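Long-range contacts in putative transcriptional regulator (PDB 3QI7), which is of unknown function but, as a putative lipoprotein with a periplasmic binding protein-like fold, may bind a small ligand such as a sugar: residues 12-17 against 83-88; 34-39 against 57-62; 73-78 against 98-103; 87-92 against 109-114; 116-121 against 130-135. All coordinates share one frame; numbering follows the deposited sequence.

Contact 1 (12-17 against 83-88); sequences DFKVAV and ADDKEV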
# COMPACT_ATOMS: atom_id res chain seq x y z
N ASP A 12 10.96 -21.55 19.84
CA ASP A 12 10.88 -20.10 19.73
C ASP A 12 11.54 -19.69 18.41
O ASP A 12 12.51 -20.31 17.97
CB ASP A 12 11.55 -19.45 20.93
CG ASP A 12 10.83 -19.75 22.25
OD1 ASP A 12 9.65 -20.20 22.23
OD2 ASP A 12 11.46 -19.53 23.30
N PHE A 13 11.00 -18.67 17.75
CA PHE A 13 11.44 -18.42 16.38
C PHE A 13 11.58 -16.94 16.07
O PHE A 13 11.13 -16.09 16.83
CB PHE A 13 10.52 -19.14 15.38
CG PHE A 13 9.10 -18.66 15.39
CD1 PHE A 13 8.18 -19.14 16.32
CD2 PHE A 13 8.66 -17.74 14.44
CE1 PHE A 13 6.86 -18.73 16.32
CE2 PHE A 13 7.33 -17.30 14.43
CZ PHE A 13 6.42 -17.81 15.37
N LYS A 14 12.25 -16.65 14.96
CA LYS A 14 12.33 -15.27 14.44
C LYS A 14 11.61 -15.16 13.09
O LYS A 14 11.65 -16.08 12.25
CB LYS A 14 13.80 -14.83 14.29
CG LYS A 14 14.62 -14.83 15.59
CD LYS A 14 16.02 -14.27 15.31
CE LYS A 14 16.91 -14.26 16.56
NZ LYS A 14 18.33 -14.46 16.17
N VAL A 15 10.91 -14.05 12.91
CA VAL A 15 10.38 -13.63 11.62
C VAL A 15 11.25 -12.48 11.14
O VAL A 15 11.24 -11.40 11.71
CB VAL A 15 8.91 -13.19 11.72
CG1 VAL A 15 8.39 -12.76 10.34
CG2 VAL A 15 8.04 -14.36 12.27
N ALA A 16 12.05 -12.73 10.11
CA ALA A 16 12.90 -11.68 9.57
C ALA A 16 12.08 -10.84 8.61
O ALA A 16 11.33 -11.39 7.82
CB ALA A 16 14.13 -12.29 8.85
N VAL A 17 12.22 -9.51 8.70
CA VAL A 17 11.48 -8.58 7.88
C VAL A 17 12.45 -7.60 7.23
O VAL A 17 13.13 -6.84 7.92
CB VAL A 17 10.40 -7.80 8.68
CG1 VAL A 17 9.60 -6.95 7.76
CG2 VAL A 17 9.48 -8.79 9.44
N ALA A 83 19.73 -17.23 6.41
CA ALA A 83 19.71 -18.68 6.37
C ALA A 83 20.63 -19.33 7.42
O ALA A 83 20.42 -20.49 7.78
CB ALA A 83 20.10 -19.14 4.99
N ASP A 84 21.63 -18.60 7.90
CA ASP A 84 22.58 -19.18 8.87
C ASP A 84 21.99 -19.18 10.28
O ASP A 84 22.43 -19.93 11.15
CB ASP A 84 23.94 -18.44 8.86
CG ASP A 84 24.62 -18.46 7.50
OD1 ASP A 84 24.15 -19.16 6.58
OD2 ASP A 84 25.64 -17.75 7.34
N ASP A 85 20.98 -18.33 10.50
CA ASP A 85 20.36 -18.20 11.80
C ASP A 85 19.29 -19.28 11.91
O ASP A 85 18.25 -19.21 11.23
CB ASP A 85 19.78 -16.78 11.94
CG ASP A 85 19.24 -16.48 13.34
OD1 ASP A 85 18.75 -17.40 14.04
OD2 ASP A 85 19.29 -15.28 13.71
N LYS A 86 19.56 -20.26 12.76
CA LYS A 86 18.71 -21.43 12.96
C LYS A 86 17.31 -21.11 13.49
O LYS A 86 16.39 -21.91 13.35
CB LYS A 86 19.44 -22.40 13.91
CG LYS A 86 18.71 -23.69 14.22
CD LYS A 86 19.72 -24.84 14.46
CE LYS A 86 19.14 -25.97 15.30
NZ LYS A 86 17.69 -26.24 15.01
N GLU A 87 17.15 -19.93 14.09
CA GLU A 87 15.88 -19.54 14.68
C GLU A 87 14.95 -18.81 13.69
O GLU A 87 13.74 -18.74 13.92
CB GLU A 87 16.13 -18.65 15.91
CG GLU A 87 17.06 -19.31 16.95
CD GLU A 87 17.04 -18.59 18.28
OE1 GLU A 87 17.25 -17.36 18.29
OE2 GLU A 87 16.80 -19.25 19.32
N VAL A 88 15.52 -18.27 12.60
CA VAL A 88 14.75 -17.67 11.52
C VAL A 88 13.92 -18.73 10.81
O VAL A 88 14.46 -19.66 10.18
CB VAL A 88 15.65 -16.91 10.49
CG1 VAL A 88 14.83 -16.40 9.27
CG2 VAL A 88 16.36 -15.73 11.16
O HOH W 1 14.73 -20.95 19.78

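Contact 2 (34-39 against 57-62); sequences EMAKEY and QTIKHV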
# COMPACT_ATOMS: atom_id res chain seq x y z
N GLU A 34 7.26 -1.09 15.02
CA GLU A 34 6.10 -1.15 15.87
C GLU A 34 5.71 -2.59 16.16
O GLU A 34 5.45 -2.96 17.30
CB GLU A 34 4.92 -0.40 15.24
CG GLU A 34 3.71 -0.34 16.10
CD GLU A 34 2.72 0.71 15.62
OE1 GLU A 34 2.97 1.91 15.87
OE2 GLU A 34 1.69 0.33 15.02
N MSE A 35 5.72 -3.42 15.13
CA MSE A 35 5.36 -4.83 15.32
C MSE A 35 6.39 -5.56 16.17
O MSE A 35 6.05 -6.42 16.98
CB MSE A 35 5.20 -5.52 13.98
CG MSE A 35 4.13 -4.90 13.06
SE MSE A 35 2.41 -5.75 13.36
CE MSE A 35 2.76 -7.50 12.64
N ALA A 36 7.66 -5.22 15.99
CA ALA A 36 8.74 -5.72 16.83
C ALA A 36 8.49 -5.47 18.32
O ALA A 36 8.68 -6.36 19.14
CB ALA A 36 10.08 -5.09 16.43
N LYS A 37 8.09 -4.24 18.64
CA LYS A 37 7.80 -3.85 20.02
C LYS A 37 6.57 -4.61 20.54
O LYS A 37 6.58 -5.10 21.66
CB LYS A 37 7.63 -2.34 20.12
CG LYS A 37 7.56 -1.80 21.54
N GLU A 38 5.54 -4.74 19.73
CA GLU A 38 4.34 -5.51 20.08
C GLU A 38 4.70 -6.93 20.48
O GLU A 38 4.24 -7.45 21.49
CB GLU A 38 3.36 -5.51 18.87
CG GLU A 38 2.06 -6.31 19.00
CD GLU A 38 1.10 -6.06 17.82
OE1 GLU A 38 0.74 -4.89 17.57
OE2 GLU A 38 0.71 -7.03 17.12
N TYR A 39 5.54 -7.57 19.66
CA TYR A 39 5.94 -8.95 19.92
C TYR A 39 6.80 -9.00 21.20
O TYR A 39 6.70 -9.96 21.97
CB TYR A 39 6.70 -9.57 18.73
CG TYR A 39 5.82 -10.07 17.59
CD1 TYR A 39 4.47 -9.71 17.49
CD2 TYR A 39 6.35 -10.89 16.60
CE1 TYR A 39 3.67 -10.17 16.45
CE2 TYR A 39 5.56 -11.36 15.55
CZ TYR A 39 4.22 -11.00 15.48
OH TYR A 39 3.43 -11.47 14.46
N GLN A 57 7.97 -15.39 19.79
CA GLN A 57 8.33 -14.92 18.46
C GLN A 57 8.89 -13.50 18.56
O GLN A 57 8.38 -12.69 19.34
CB GLN A 57 7.12 -14.92 17.50
CG GLN A 57 5.81 -15.50 18.06
CD GLN A 57 4.90 -14.46 18.69
OE1 GLN A 57 3.68 -14.56 18.57
NE2 GLN A 57 5.47 -13.48 19.38
N THR A 58 9.93 -13.23 17.78
CA THR A 58 10.48 -11.87 17.66
C THR A 58 10.67 -11.53 16.19
O THR A 58 10.75 -12.40 15.33
CB THR A 58 11.88 -11.69 18.39
OG1 THR A 58 12.79 -12.68 17.93
CG2 THR A 58 11.79 -11.73 19.92
N ILE A 59 10.74 -10.25 15.91
CA ILE A 59 10.98 -9.78 14.56
C ILE A 59 12.45 -9.40 14.44
O ILE A 59 12.99 -8.72 15.32
CB ILE A 59 10.08 -8.58 14.23
CG1 ILE A 59 8.64 -9.08 14.00
CG2 ILE A 59 10.60 -7.84 13.00
CD1 ILE A 59 7.57 -8.00 14.09
N LYS A 60 13.10 -9.89 13.39
CA LYS A 60 14.42 -9.43 13.05
C LYS A 60 14.34 -8.48 11.87
O LYS A 60 14.16 -8.91 10.71
CB LYS A 60 15.36 -10.60 12.70
CG LYS A 60 16.82 -10.19 12.41
CD LYS A 60 17.72 -11.42 12.39
CE LYS A 60 19.21 -11.07 12.58
NZ LYS A 60 19.82 -10.79 11.26
N HIS A 61 14.48 -7.19 12.16
CA HIS A 61 14.41 -6.17 11.12
C HIS A 61 15.74 -6.03 10.35
O HIS A 61 16.74 -5.56 10.89
CB HIS A 61 13.99 -4.83 11.73
CG HIS A 61 13.60 -3.80 10.71
ND1 HIS A 61 13.24 -2.52 11.06
CD2 HIS A 61 13.52 -3.86 9.36
CE1 HIS A 61 12.94 -1.84 9.97
NE2 HIS A 61 13.12 -2.62 8.92
N VAL A 62 15.71 -6.39 9.08
CA VAL A 62 16.86 -6.32 8.20
C VAL A 62 16.71 -5.11 7.28
O VAL A 62 15.68 -4.97 6.59
CB VAL A 62 16.95 -7.58 7.33
CG1 VAL A 62 18.16 -7.51 6.36
CG2 VAL A 62 17.01 -8.85 8.18
O HOH W 2 10.31 -8.57 18.31

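Contact 3 (73-78 against 98-103); sequences DSAINK and AGLLPA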
# COMPACT_ATOMS: atom_id res chain seq x y z
N ASP A 73 24.30 -6.61 -4.94
CA ASP A 73 24.96 -7.79 -4.36
C ASP A 73 25.04 -7.74 -2.84
O ASP A 73 24.86 -8.75 -2.15
CB ASP A 73 26.37 -7.94 -4.95
CG ASP A 73 26.35 -7.92 -6.46
OD1 ASP A 73 26.17 -9.01 -7.05
OD2 ASP A 73 26.49 -6.81 -7.04
N SER A 74 25.31 -6.55 -2.31
CA SER A 74 25.32 -6.36 -0.87
C SER A 74 23.90 -6.59 -0.31
O SER A 74 23.74 -7.19 0.75
CB SER A 74 25.85 -4.96 -0.53
OG SER A 74 25.65 -4.65 0.83
N ALA A 75 22.89 -6.13 -1.05
CA ALA A 75 21.49 -6.28 -0.60
C ALA A 75 21.11 -7.76 -0.60
O ALA A 75 20.52 -8.26 0.36
CB ALA A 75 20.55 -5.48 -1.48
N ILE A 76 21.48 -8.46 -1.66
CA ILE A 76 21.21 -9.89 -1.78
C ILE A 76 21.91 -10.70 -0.68
O ILE A 76 21.28 -11.53 -0.01
CB ILE A 76 21.59 -10.42 -3.19
CG1 ILE A 76 20.50 -10.01 -4.20
CG2 ILE A 76 21.75 -11.94 -3.17
CD1 ILE A 76 20.88 -10.21 -5.66
N ASN A 77 23.20 -10.43 -0.50
CA ASN A 77 23.98 -11.12 0.53
C ASN A 77 23.37 -10.92 1.92
O ASN A 77 23.27 -11.89 2.68
CB ASN A 77 25.46 -10.68 0.49
CG ASN A 77 26.16 -11.10 -0.80
OD1 ASN A 77 27.25 -10.63 -1.10
ND2 ASN A 77 25.51 -11.98 -1.56
N LYS A 78 22.94 -9.70 2.23
CA LYS A 78 22.32 -9.34 3.51
C LYS A 78 21.12 -10.26 3.81
O LYS A 78 20.92 -10.69 4.95
CB LYS A 78 21.86 -7.86 3.46
CG LYS A 78 21.61 -7.20 4.82
CD LYS A 78 21.90 -5.69 4.84
CE LYS A 78 22.00 -5.22 6.31
NZ LYS A 78 21.91 -3.73 6.60
N ALA A 98 12.35 -4.05 -7.68
CA ALA A 98 12.73 -5.39 -8.12
C ALA A 98 14.20 -5.62 -7.87
O ALA A 98 14.97 -4.68 -7.75
CB ALA A 98 12.42 -5.57 -9.65
N GLY A 99 14.59 -6.90 -7.82
CA GLY A 99 15.98 -7.27 -7.74
C GLY A 99 16.32 -8.31 -6.69
O GLY A 99 17.39 -8.93 -6.78
N LEU A 100 15.45 -8.49 -5.69
CA LEU A 100 15.83 -9.30 -4.53
C LEU A 100 15.42 -10.77 -4.68
O LEU A 100 15.81 -11.62 -3.85
CB LEU A 100 15.26 -8.70 -3.24
CG LEU A 100 15.71 -7.26 -2.96
CD1 LEU A 100 14.86 -6.65 -1.81
CD2 LEU A 100 17.23 -7.17 -2.65
N LEU A 101 14.70 -11.10 -5.74
CA LEU A 101 14.23 -12.48 -5.91
C LEU A 101 15.34 -13.54 -5.83
O LEU A 101 15.14 -14.57 -5.16
CB LEU A 101 13.40 -12.62 -7.19
CG LEU A 101 12.68 -13.95 -7.43
CD1 LEU A 101 11.80 -14.35 -6.24
CD2 LEU A 101 11.83 -13.85 -8.70
N PRO A 102 16.51 -13.31 -6.48
CA PRO A 102 17.56 -14.34 -6.36
C PRO A 102 17.93 -14.66 -4.92
O PRO A 102 18.25 -15.81 -4.61
CB PRO A 102 18.76 -13.75 -7.12
CG PRO A 102 18.13 -12.80 -8.12
CD PRO A 102 16.96 -12.19 -7.34
N ALA A 103 17.85 -13.66 -4.05
CA ALA A 103 18.15 -13.86 -2.64
C ALA A 103 17.23 -14.91 -2.02
O ALA A 103 17.68 -15.78 -1.26
CB ALA A 103 18.05 -12.53 -1.86

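Contact 4 (87-92 against 109-114); sequences EVQAIV and EKRPEI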
# COMPACT_ATOMS: atom_id res chain seq x y z
N GLU A 87 17.15 -19.93 14.09
CA GLU A 87 15.88 -19.54 14.68
C GLU A 87 14.95 -18.81 13.69
O GLU A 87 13.74 -18.74 13.92
CB GLU A 87 16.13 -18.65 15.91
CG GLU A 87 17.06 -19.31 16.95
CD GLU A 87 17.04 -18.59 18.28
OE1 GLU A 87 17.25 -17.36 18.29
OE2 GLU A 87 16.80 -19.25 19.32
N VAL A 88 15.52 -18.27 12.60
CA VAL A 88 14.75 -17.67 11.52
C VAL A 88 13.92 -18.73 10.81
O VAL A 88 14.46 -19.66 10.18
CB VAL A 88 15.65 -16.91 10.49
CG1 VAL A 88 14.83 -16.40 9.27
CG2 VAL A 88 16.36 -15.73 11.16
N GLN A 89 12.59 -18.59 10.94
CA GLN A 89 11.64 -19.52 10.36
C GLN A 89 10.76 -18.90 9.27
O GLN A 89 10.04 -19.63 8.58
CB GLN A 89 10.78 -20.12 11.46
CG GLN A 89 11.56 -20.90 12.50
CD GLN A 89 12.21 -22.14 11.92
OE1 GLN A 89 11.74 -22.67 10.92
NE2 GLN A 89 13.29 -22.62 12.55
N ALA A 90 10.83 -17.58 9.08
CA ALA A 90 10.15 -16.95 7.96
C ALA A 90 10.87 -15.67 7.56
O ALA A 90 11.49 -15.00 8.41
CB ALA A 90 8.67 -16.67 8.30
N ILE A 91 10.83 -15.36 6.27
CA ILE A 91 11.35 -14.09 5.76
C ILE A 91 10.27 -13.34 4.97
O ILE A 91 9.73 -13.86 4.00
CB ILE A 91 12.60 -14.28 4.86
CG1 ILE A 91 13.71 -15.03 5.60
CG2 ILE A 91 13.13 -12.92 4.39
CD1 ILE A 91 14.87 -15.46 4.71
N VAL A 92 9.98 -12.11 5.41
CA VAL A 92 9.09 -11.20 4.74
C VAL A 92 9.93 -10.08 4.11
O VAL A 92 10.76 -9.47 4.79
CB VAL A 92 8.06 -10.57 5.76
CG1 VAL A 92 7.17 -9.52 5.09
CG2 VAL A 92 7.20 -11.68 6.42
N GLU A 109 16.85 -22.83 -1.31
CA GLU A 109 17.73 -23.97 -1.60
C GLU A 109 18.54 -24.41 -0.36
O GLU A 109 18.72 -25.61 -0.15
CB GLU A 109 18.63 -23.70 -2.83
CG GLU A 109 20.00 -23.06 -2.57
CD GLU A 109 20.94 -23.20 -3.77
OE1 GLU A 109 20.67 -22.58 -4.83
OE2 GLU A 109 21.96 -23.91 -3.65
N LYS A 110 18.98 -23.47 0.49
CA LYS A 110 19.72 -23.86 1.70
C LYS A 110 18.78 -24.30 2.85
O LYS A 110 19.07 -25.25 3.57
CB LYS A 110 20.66 -22.74 2.15
N ARG A 111 17.64 -23.62 2.99
CA ARG A 111 16.69 -23.87 4.06
C ARG A 111 15.27 -23.98 3.49
O ARG A 111 14.50 -23.00 3.56
CB ARG A 111 16.73 -22.71 5.09
CG ARG A 111 18.08 -22.51 5.83
CD ARG A 111 18.24 -23.40 7.07
NE ARG A 111 17.17 -23.19 8.05
CZ ARG A 111 17.06 -22.15 8.87
NH1 ARG A 111 17.95 -21.16 8.86
NH2 ARG A 111 16.01 -22.08 9.71
N PRO A 112 14.90 -25.16 2.96
CA PRO A 112 13.57 -25.37 2.37
C PRO A 112 12.39 -25.02 3.27
O PRO A 112 11.31 -24.67 2.76
CB PRO A 112 13.55 -26.87 2.05
CG PRO A 112 14.97 -27.26 1.96
CD PRO A 112 15.73 -26.37 2.90
N GLU A 113 12.57 -25.09 4.59
CA GLU A 113 11.46 -24.91 5.53
C GLU A 113 11.12 -23.43 5.87
O GLU A 113 10.05 -23.15 6.40
CB GLU A 113 11.71 -25.72 6.81
CG GLU A 113 12.62 -25.05 7.87
CD GLU A 113 14.12 -25.07 7.54
OE1 GLU A 113 14.54 -25.49 6.44
OE2 GLU A 113 14.89 -24.64 8.42
N ILE A 114 12.04 -22.51 5.58
CA ILE A 114 11.76 -21.09 5.79
C ILE A 114 10.60 -20.63 4.89
O ILE A 114 10.62 -20.82 3.68
CB ILE A 114 13.03 -20.20 5.55
CG1 ILE A 114 14.09 -20.50 6.62
CG2 ILE A 114 12.67 -18.70 5.57
CD1 ILE A 114 15.30 -19.51 6.67
O HOH W 3 14.64 -24.91 10.85

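Contact 5 (116-121 against 130-135); sequences TISAPM and QFVDVN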
# COMPACT_ATOMS: atom_id res chain seq x y z
N THR A 116 8.73 -17.99 2.92
CA THR A 116 9.03 -16.70 2.28
C THR A 116 7.79 -15.97 1.77
O THR A 116 6.89 -16.57 1.19
CB THR A 116 10.04 -16.90 1.11
OG1 THR A 116 9.55 -17.93 0.24
CG2 THR A 116 11.43 -17.28 1.68
N ILE A 117 7.73 -14.66 2.02
CA ILE A 117 6.55 -13.86 1.73
C ILE A 117 6.98 -12.51 1.14
O ILE A 117 7.81 -11.81 1.73
CB ILE A 117 5.73 -13.60 3.02
CG1 ILE A 117 5.47 -14.89 3.79
CG2 ILE A 117 4.41 -12.84 2.69
CD1 ILE A 117 4.59 -14.72 4.98
N SER A 118 6.48 -12.20 -0.05
CA SER A 118 6.62 -10.87 -0.63
C SER A 118 5.39 -10.04 -0.17
O SER A 118 4.23 -10.53 -0.19
CB SER A 118 6.76 -10.94 -2.17
OG SER A 118 5.58 -11.45 -2.83
N ALA A 119 5.65 -8.81 0.23
CA ALA A 119 4.62 -7.97 0.80
C ALA A 119 4.88 -6.44 0.75
O ALA A 119 4.89 -5.77 1.77
CB ALA A 119 4.33 -8.46 2.21
N PRO A 120 5.07 -5.86 -0.46
CA PRO A 120 5.17 -6.50 -1.77
C PRO A 120 6.62 -6.66 -2.17
O PRO A 120 7.51 -6.28 -1.41
CB PRO A 120 4.50 -5.46 -2.69
CG PRO A 120 5.05 -4.10 -2.12
CD PRO A 120 5.13 -4.38 -0.58
N MSE A 121 6.88 -7.26 -3.33
CA MSE A 121 8.18 -7.11 -4.00
C MSE A 121 7.92 -6.58 -5.43
O MSE A 121 6.81 -6.73 -5.96
CB MSE A 121 8.95 -8.43 -4.01
CG MSE A 121 9.64 -8.72 -2.66
SE MSE A 121 10.32 -10.56 -2.50
CE MSE A 121 11.74 -10.53 -3.86
N GLN A 130 6.28 -18.39 -8.72
CA GLN A 130 7.06 -19.62 -8.88
C GLN A 130 8.03 -19.81 -7.70
O GLN A 130 8.17 -20.91 -7.19
CB GLN A 130 7.84 -19.59 -10.21
CG GLN A 130 8.42 -20.95 -10.66
CD GLN A 130 9.22 -20.88 -11.97
OE1 GLN A 130 9.13 -19.92 -12.73
NE2 GLN A 130 10.02 -21.90 -12.22
N PHE A 131 8.67 -18.72 -7.27
CA PHE A 131 9.86 -18.87 -6.38
C PHE A 131 9.70 -18.40 -4.93
O PHE A 131 10.58 -18.65 -4.12
CB PHE A 131 11.08 -18.15 -7.00
CG PHE A 131 11.51 -18.72 -8.32
CD1 PHE A 131 11.96 -20.02 -8.41
CD2 PHE A 131 11.45 -17.95 -9.48
CE1 PHE A 131 12.35 -20.56 -9.64
CE2 PHE A 131 11.83 -18.48 -10.71
CZ PHE A 131 12.28 -19.78 -10.79
N VAL A 132 8.59 -17.73 -4.63
CA VAL A 132 8.31 -17.24 -3.26
C VAL A 132 7.02 -17.88 -2.77
O VAL A 132 6.04 -17.99 -3.54
CB VAL A 132 8.21 -15.68 -3.25
CG1 VAL A 132 7.91 -15.16 -1.84
CG2 VAL A 132 9.50 -15.04 -3.83
N ASP A 133 6.98 -18.32 -1.51
CA ASP A 133 5.82 -19.11 -1.02
C ASP A 133 4.46 -18.35 -1.04
O ASP A 133 3.48 -18.88 -1.54
CB ASP A 133 6.06 -19.62 0.42
CG ASP A 133 7.28 -20.51 0.54
OD1 ASP A 133 7.53 -21.29 -0.39
OD2 ASP A 133 7.99 -20.44 1.60
N VAL A 134 4.41 -17.15 -0.45
CA VAL A 134 3.19 -16.31 -0.36
C VAL A 134 3.52 -14.93 -0.89
O VAL A 134 4.55 -14.36 -0.54
CB VAL A 134 2.66 -16.21 1.09
CG1 VAL A 134 1.37 -15.37 1.14
CG2 VAL A 134 2.42 -17.60 1.67
N ASN A 135 2.67 -14.44 -1.78
CA ASN A 135 2.85 -13.17 -2.47
C ASN A 135 1.61 -12.30 -2.35
O ASN A 135 0.53 -12.70 -2.73
CB ASN A 135 3.22 -13.43 -3.92
CG ASN A 135 4.50 -14.25 -4.05
OD1 ASN A 135 5.59 -13.71 -3.85
ND2 ASN A 135 4.36 -15.56 -4.30
O HOH W 4 11.64 -18.20 -1.82

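Contact 1 (12-17 against 83-88)
This contact is the start of a parallel strand pairing in the sheet of the N-terminal lobe. The turn 85-88 leads into strand 88-94, which comes to lie beside strand 13-19. Lys-14 and Val-88 form the parallel bridge. Lys-14 N donates to Glu-87 O at 2.8 Å. The bond is nearly straight at hydrogen (167°), although the donor sits above the carbonyl plane. Lys-14 O receives a CA-H...O contact from Val-88 CA, and the next backbone bond of the pairing joins Lys-14 to Gln-89.

The side chain of Lys-14 carries most of the remaining contact. CG is anti to the carbonyl carbon, and the chain runs straight until it bends at chi4. It crosses Asp-85 at about a right angle. NZ makes a salt bridge to Asp-85 OD2 at 2.8 Å, on the syn lone pair. The other oxygen, Asp-85 OD1, uses its anti lone pair to accept from Glu-87 N at 3.0 Å, which makes an Asx turn. The carboxylate is therefore held at both oxygens, and its rotation should be fixed. Glu-87 crosses the lysine chain obliquely. Its OE1 is 3.8 Å from Lys-14 NZ, a long ion pair. A water donates to both Glu-87 OE2 and Asp-12 O. On the same face as Lys-14, Ala-16 CB meets Val-88 CG1 at 4.2 Å.

Phe-13 turns its ring to the other side, onto helix 306-324. Strand 13-19 thus lies between strands 57-63 and 88-94, consistent with the parallel alpha/beta lobe of periplasmic binding protein-like folds.

Contact 2 (34-39 against 57-62)
The water that bridges helix and strand is held by two hydrogen bonds: it donates to Ala-36 O at 2.9 Å and accepts from Ile-59 N at 3.0 Å. No direct hydrogen bond joins the two segments, so the rest is side-chain contact.

Ile-59 is the wedge. Its CG1 is anti to the carbonyl carbon (chi1 -75°), which sends CD1 in against the helix backbone. CD1 comes to 3.4 Å from Met-35 CB, a carbon pair tighter than usual. Met-35 is selenomethionine, and its bent chain leads on to helix 306-324. Ala-36 CB lies 4.1 Å from Ile-59 CB.

Tyr-39 is held between two side chains. Ile-59 CD1 lies over one ring face, 4.0 Å above the plane and offset to the rim. Gln-57 NE2 lies over the opposite face, 3.8 Å above it and also offset. The amide plane is tilted 25° from the ring, and the amide lies over the rim with its NE2 end. Thr-58 CA is at the ring edge. Tyr-39 OH is bonded to Thr-319 OG1, and Gln-57 OE1 to Lys-323, both on helix 306-324. Gln-57 NE2 is buried here and has no polar partner in the model. The first torsion of Gln-57 is nearly eclipsed (chi1 -5°), a strained setting that carries the amide over the ring.

The axes of the segments 34-39 and 57-62 run roughly antiparallel and approach to 7.2 Å. Helix 26-42 connects the parallel neighbours 13-19 and 57-63, and its lying back across the second of them is the arrangement of a beta-alpha-beta unit.

Contact 3 (73-78 against 98-103)
Gly-99 is the first residue of 98-103 to meet the helix. Its phi is positive (132°), and a side chain here would collide with the carbonyl O of Ala-98, so glycine fits this backbone. Its N is bonded to Asp-123 OD2. Its carbonyl O lies 3.9 Å from Ile-76 CD1. Leu-100 follows, with CG anti to the carbonyl carbon (chi1 -59°). This swings its CD2 branch to 3.9 Å from Ala-75 CB; the same side chain also touches Phe-68 and Ile-79.

The contact joins two helices of the parallel alpha/beta lobe. Helix 72-80 precedes strand 88-94 and helix 101-110 follows it, and the two meet through apolar side chains. Leu-101 turns away from helix 72-80 and packs on helix 125-131 instead. Pro-102 CB then touches the tip of Ile-76, CD1, at 4.4 Å.

Ile-76 spreads its two branches over the segment. CG1, beside the backbone N, carries CD1 out to Gly-99 and Pro-102. CG2, anti to the backbone N, meets Ala-103 CB at 4.0 Å. Ile-76 and Ala-103 are also the pair with the nearest CA atoms, 5.1 Å apart. The same methyl of Ala-103 also rests 3.9 Å from Ile-76 O.

Contact 4 (87-92 against 109-114)
Arg-111 has CG anti to its carbonyl carbon (chi1 -63°), and bends at chi2 and chi3 fold the chain back along its own turn. Glu-113 puts CG in the crowded position between the backbone N and the carbonyl carbon (chi1 83°) and bends again at chi2. The two ends therefore meet, joining the first and third residues of the type I turn 111-114.

Glu-113 OE2 is gripped side-on by two nitrogens of Arg-111. NE is at 2.7 Å from OE2, and NH2 is at 3.1 Å from the same oxygen. OE2 lies in the guanidinium plane, but the nitrogens reach it from above the carboxylate plane. This side-on grip should fix the rotation of the guanidinium. A water also donates to Glu-113 OE2 at 2.5 Å and accepts from Gln-89 NE2 at 3.2 Å, so it ties the turn to the strand. Arg-111 NH2 makes a weak, bent bond to Val-88 O at 2.9 Å. NH1 is bonded to Ala-83 O and Asp-85 O.

Ile-114 packs against both the guanidinium and the strand. Its CD1 lies over one guanidinium face, 3.7 Å above the plane, and also touches Val-88. Its other branch, CG2, meets Ile-91 CG1 at 3.8 Å. Ile-114 CA makes a CA-H...O contact to Gln-89 O at 3.6 Å.

The turn 111-114 links helix 101-110 to strand 115-118 within a beta-alpha-beta unit that begins with strand 88-94. Val-107 of that helix touches Ile-91 and Ile-114 on one face of the sheet. Helix 306-324 covers Gln-89 and Ala-90 on the other.

Contact 5 (116-121 against 130-135)
Ile-117 and Val-134 lie side by side and point the same way, as bridge partners in the parallel strands that close a beta-alpha-beta unit round helix 125-131. Ile-117 CG1 is 4.1 Å from Val-134 CB. Between the strands, the backbone hydrogen bonds run nearly along the C=O axes: Val-134 N donates to Thr-116 O at 3.0 Å, and Ser-118 N to Val-134 O at 2.9 Å.

Thr-116 and Asp-133 cross at about a right angle, and each grips the other's backbone. Asp-133 OD2 accepts from Thr-116 N at 2.9 Å, met from above the carboxylate plane. Thr-116 OG1, in the crowded position between N and the carbonyl carbon, accepts from Asp-133 N at 3.1 Å. Lys-108 makes a salt bridge to Asp-133 OD2, which would favour its charged form. A water connects Thr-116 OG1 to Phe-131 O. Val-132 sets CG1 against Thr-116 O.

Ser-118 and Asn-135 sit on the opposite face of the sheet from Ile-117. Asn-135 ND2 is bonded to Val-132 O and to Asn-360 O, which should set the amide. Ser-118 OG donates to Asn-135 OD1 in the carbonyl plane, on a lone pair, at a very short 2.5 Å.

In the fold
Contacts 1, 2, 4 and 5 all reach one sheet, where the parallel strands lie in the order 57-63, 13-19, 88-94, 115-118, 134-137. Contacts 1 and 4 are the closest pair, their centres about 7 Å apart, and share Glu-87 and Val-88. Contact 2 joins contact 1 through Val-17 N and Lys-60 O, 2.9 Å apart. Contact 5 joins contact 4 through Ile-117 N and Ile-91 O, also 2.9 Å apart. Contact 3 lies among the helices; its Leu-101 CD1 packs 3.4 Å from Val-132 CG2 of contact 5. Helix 306-324 touches side chains of contacts 1, 2, 4 and 5. The centres of contacts 4 and 5 are about 12 Å apart.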